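Local structure of DUF5638 domain-containing protein (5L1A) at residues 12-17 against 65-70. The protein is of unknown function and probably membrane-associated through a transmembrane helix, this chain being the all-helical N-terminal half, which carries the DUF5638 family region. Numbering follows the deposited sequence.
Sequences EKRLQN and EYENFI. With I3C (5-amino-2,4,6-triiodobenzene-1,3-dicarboxylic acid), chain B; I3C (5-amino-2,4,6-triiodobenzene-1,3-dicarboxylic acid), chain E.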
loop_
_atom_site.group_PDB
_atom_site.type_symbol
_atom_site.label_atom_id
_atom_site.label_comp_id
_atom_site.label_asym_id
_atom_site.label_seq_id
_atom_site.Cartn_x
_atom_site.Cartn_y
_atom_site.Cartn_z
ATOM N N GLU A 12 7.838 -11.518 -2.376
ATOM C CA GLU A 12 7.541 -10.762 -3.586
ATOM C C GLU A 12 6.208 -11.178 -4.198
ATOM O O GLU A 12 5.478 -10.332 -4.723
ATOM C CB GLU A 12 8.672 -10.935 -4.596
ATOM C CG GLU A 12 8.460 -10.207 -5.916
ATOM C CD GLU A 12 8.505 -8.699 -5.768
ATOM O OE1 GLU A 12 9.232 -8.209 -4.877
ATOM O OE2 GLU A 12 7.812 -8.006 -6.540
ATOM N N LYS A 13 5.871 -12.469 -4.131
ATOM C CA LYS A 13 4.602 -12.935 -4.677
ATOM C C LYS A 13 3.417 -12.268 -3.989
ATOM O O LYS A 13 2.363 -12.089 -4.607
ATOM C CB LYS A 13 4.505 -14.458 -4.559
ATOM C CG LYS A 13 5.517 -15.215 -5.415
ATOM C CD LYS A 13 5.324 -16.724 -5.306
ATOM C CE LYS A 13 6.198 -17.480 -6.304
ATOM N NZ LYS A 13 7.656 -17.328 -6.027
ATOM N N ARG A 14 3.569 -11.887 -2.720
ATOM C CA ARG A 14 2.493 -11.181 -2.037
ATOM C C ARG A 14 2.490 -9.693 -2.358
ATOM O O ARG A 14 1.433 -9.058 -2.298
ATOM C CB ARG A 14 2.591 -11.400 -0.529
ATOM C CG ARG A 14 2.188 -12.798 -0.097
ATOM C CD ARG A 14 1.736 -12.807 1.349
ATOM N NE ARG A 14 2.851 -12.972 2.273
ATOM C CZ ARG A 14 2.843 -12.554 3.533
ATOM N NH1 ARG A 14 1.785 -11.925 4.023
ATOM N NH2 ARG A 14 3.900 -12.757 4.298
ATOM N N LEU A 15 3.652 -9.124 -2.689
ATOM C CA LEU A 15 3.682 -7.754 -3.195
ATOM C C LEU A 15 2.861 -7.626 -4.469
ATOM O O LEU A 15 2.134 -6.642 -4.654
ATOM C CB LEU A 15 5.120 -7.312 -3.459
ATOM C CG LEU A 15 5.888 -6.482 -2.432
ATOM C CD1 LEU A 15 7.112 -5.886 -3.101
ATOM C CD2 LEU A 15 5.027 -5.386 -1.840
ATOM N N GLN A 16 2.968 -8.616 -5.362
ATOM C CA GLN A 16 2.294 -8.542 -6.653
ATOM C C GLN A 16 0.791 -8.748 -6.523
ATOM O O GLN A 16 0.022 -8.175 -7.302
ATOM C CB GLN A 16 2.897 -9.569 -7.613
ATOM C CG GLN A 16 4.405 -9.434 -7.777
ATOM C CD GLN A 16 5.000 -10.514 -8.658
ATOM O OE1 GLN A 16 6.183 -10.836 -8.547
ATOM N NE2 GLN A 16 4.184 -11.077 -9.543
ATOM N N ASN A 17 0.352 -9.561 -5.559
ATOM C CA ASN A 17 -1.080 -9.683 -5.307
ATOM C C ASN A 17 -1.676 -8.344 -4.892
ATOM O O ASN A 17 -2.769 -7.978 -5.341
ATOM C CB ASN A 17 -1.345 -10.737 -4.233
ATOM C CG ASN A 17 -1.161 -12.150 -4.744
ATOM O OD1 ASN A 17 -1.096 -12.379 -5.952
ATOM N ND2 ASN A 17 -1.086 -13.111 -3.825
ATOM N N GLU A 65 2.234 -4.388 5.803
ATOM C CA GLU A 65 1.717 -3.024 5.789
ATOM C C GLU A 65 0.975 -2.732 4.491
ATOM O O GLU A 65 -0.068 -2.070 4.501
ATOM C CB GLU A 65 2.857 -2.027 5.994
ATOM C CG GLU A 65 2.406 -0.581 6.086
ATOM C CD GLU A 65 3.524 0.394 5.776
ATOM O OE1 GLU A 65 4.534 -0.040 5.185
ATOM O OE2 GLU A 65 3.392 1.590 6.118
ATOM N N TYR A 66 1.502 -3.219 3.367
ATOM C CA TYR A 66 0.817 -3.074 2.088
ATOM C C TYR A 66 -0.508 -3.831 2.087
ATOM O O TYR A 66 -1.507 -3.357 1.531
ATOM C CB TYR A 66 1.730 -3.576 0.968
ATOM C CG TYR A 66 1.399 -3.089 -0.423
ATOM C CD1 TYR A 66 0.381 -2.171 -0.649
ATOM C CD2 TYR A 66 2.113 -3.557 -1.517
ATOM C CE1 TYR A 66 0.088 -1.733 -1.934
ATOM C CE2 TYR A 66 1.831 -3.129 -2.798
ATOM C CZ TYR A 66 0.818 -2.220 -3.003
ATOM O OH TYR A 66 0.541 -1.799 -4.284
ATOM N N GLU A 67 -0.537 -5.007 2.715
ATOM C CA GLU A 67 -1.761 -5.803 2.744
ATOM C C GLU A 67 -2.847 -5.132 3.576
ATOM O O GLU A 67 -4.020 -5.128 3.184
ATOM C CB GLU A 67 -1.458 -7.200 3.280
ATOM C CG GLU A 67 -0.689 -8.054 2.304
ATOM C CD GLU A 67 0.015 -9.208 2.972
ATOM O OE1 GLU A 67 0.149 -9.195 4.212
ATOM O OE2 GLU A 67 0.436 -10.132 2.252
ATOM N N ASN A 68 -2.480 -4.571 4.730
ATOM C CA ASN A 68 -3.452 -3.834 5.531
ATOM C C ASN A 68 -3.964 -2.612 4.781
ATOM O O ASN A 68 -5.149 -2.272 4.871
ATOM C CB ASN A 68 -2.836 -3.418 6.869
ATOM C CG ASN A 68 -2.523 -4.602 7.764
ATOM O OD1 ASN A 68 -3.242 -5.601 7.770
ATOM N ND2 ASN A 68 -1.443 -4.492 8.530
ATOM N N PHE A 69 -3.084 -1.940 4.034
ATOM C CA PHE A 69 -3.521 -0.808 3.223
ATOM C C PHE A 69 -4.542 -1.242 2.178
ATOM O O PHE A 69 -5.531 -0.540 1.939
ATOM C CB PHE A 69 -2.316 -0.142 2.554
ATOM C CG PHE A 69 -2.682 0.845 1.478
ATOM C CD1 PHE A 69 -3.040 2.144 1.800
ATOM C CD2 PHE A 69 -2.656 0.475 0.139
ATOM C CE1 PHE A 69 -3.374 3.056 0.806
ATOM C CE2 PHE A 69 -2.990 1.381 -0.856
ATOM C CZ PHE A 69 -3.345 2.673 -0.520
ATOM N N ILE A 70 -4.319 -2.397 1.546
ATOM C CA ILE A 70 -5.260 -2.902 0.550
ATOM C C ILE A 70 -6.623 -3.154 1.183
ATOM O O ILE A 70 -7.664 -2.818 0.606
ATOM C CB ILE A 70 -4.700 -4.171 -0.117
ATOM C CG1 ILE A 70 -3.482 -3.824 -0.970
ATOM C CG2 ILE A 70 -5.762 -4.856 -0.958
ATOM C CD1 ILE A 70 -3.762 -2.767 -1.999
HETATM I I3 I3C B . 1.921 -3.424 15.029
HETATM I I2 I3C B . -2.268 -0.969 11.267
HETATM I I1 I3C B . 3.677 -0.756 9.759
HETATM O O8 I3C B . 4.423 -3.438 12.290
HETATM O O9 I3C B . 4.626 -1.487 13.268
HETATM C C10 I3C B . 0.440 -0.284 9.499
HETATM N N13 I3C B . -0.962 -2.477 13.815
HETATM C C1 I3C B . 2.522 -2.031 12.336
HETATM C C6 I3C B . 1.443 -2.424 13.269
HETATM C C5 I3C B . 0.029 -2.117 12.965
HETATM C C4 I3C B . -0.289 -1.408 11.711
HETATM C C3 I3C B . 0.774 -1.006 10.768
HETATM C C2 I3C B . 2.178 -1.322 11.087
HETATM C C7 I3C B . 3.951 -2.340 12.653
HETATM O O11 I3C B . 0.107 -0.952 8.499
HETATM O O12 I3C B . 0.504 0.967 9.483
HETATM I I3 I3C E . 6.681 -0.657 7.419
HETATM I I2 I3C E . 9.194 3.580 3.527
HETATM I I1 I3C E . 10.646 3.549 9.493
HETATM O O8 I3C E . 9.392 0.155 9.918
HETATM O O9 I3C E . 7.645 1.418 10.273
HETATM C C10 I3C E . 10.607 4.479 6.283
HETATM N N13 I3C E . 7.357 1.018 4.611
HETATM C C1 I3C E . 8.689 1.571 8.146
HETATM C C6 I3C E . 7.923 0.979 7.020
HETATM C C5 I3C E . 8.052 1.552 5.646
HETATM C C4 I3C E . 8.951 2.717 5.415
HETATM C C3 I3C E . 9.714 3.302 6.541
HETATM C C2 I3C E . 9.579 2.731 7.903
HETATM C C7 I3C E . 8.567 1.010 9.533
HETATM O O11 I3C E . 10.102 5.623 6.296
HETATM O O12 I3C E . 11.821 4.293 6.054
#
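Arg14 and Glu67 form a salt bridge whose geometry is far from flat: the guanidinium and carboxylate planes stand 39° apart. NH1 of Arg14 donates a hydrogen bond to OE2 of Glu67 over 2.9 Å, with the acceptor tilted from the guanidinium plane. The bond is bent, with an N-H...O angle of 132°, although OE2 does offer its syn lone pair. It joins helices 8-25 and 56-77, the first and third helices of an all-helical bundle of five, whose segments here run in roughly the same direction. Long, flexible charged residues suit this partly exposed margin. Arg14 bends at chi3 to bring NH1 across Glu67, whose own chain is extended beyond CG; the Arg14 side chain also touches Leu60 and Val63 of helix 56-77.

Deeper between the helices the contact turns apolar. Leu15 sends CD2 to the edge of the Tyr66 ring, in the ring plane, 3.5 Å from Tyr66 CD2. Leucine suits this buried place because its branched apolar end can pack on Tyr66 while the side chain also touches Asn47 and Phe50 of helix 33-51, wedging into the junction of three helices. Tyrosine combines a broad ring, stacked with Tyr46, with a hydroxyl that hydrogen-bonds Asp19 OD1, one turn beyond Leu15 on helix 8-25. With CG anti to the backbone N (chi1 -160°), its ring projects towards that helix.

Elsewhere on helix 56-77, Glu65 and Asn68 border bound 5-amino-2,4,6-triiodobenzene-1,3-dicarboxylic acid molecules. Glu65 suits an amine partner: its OE1 accepts a hydrogen bond from N13 of the chain E molecule at 3.1 Å.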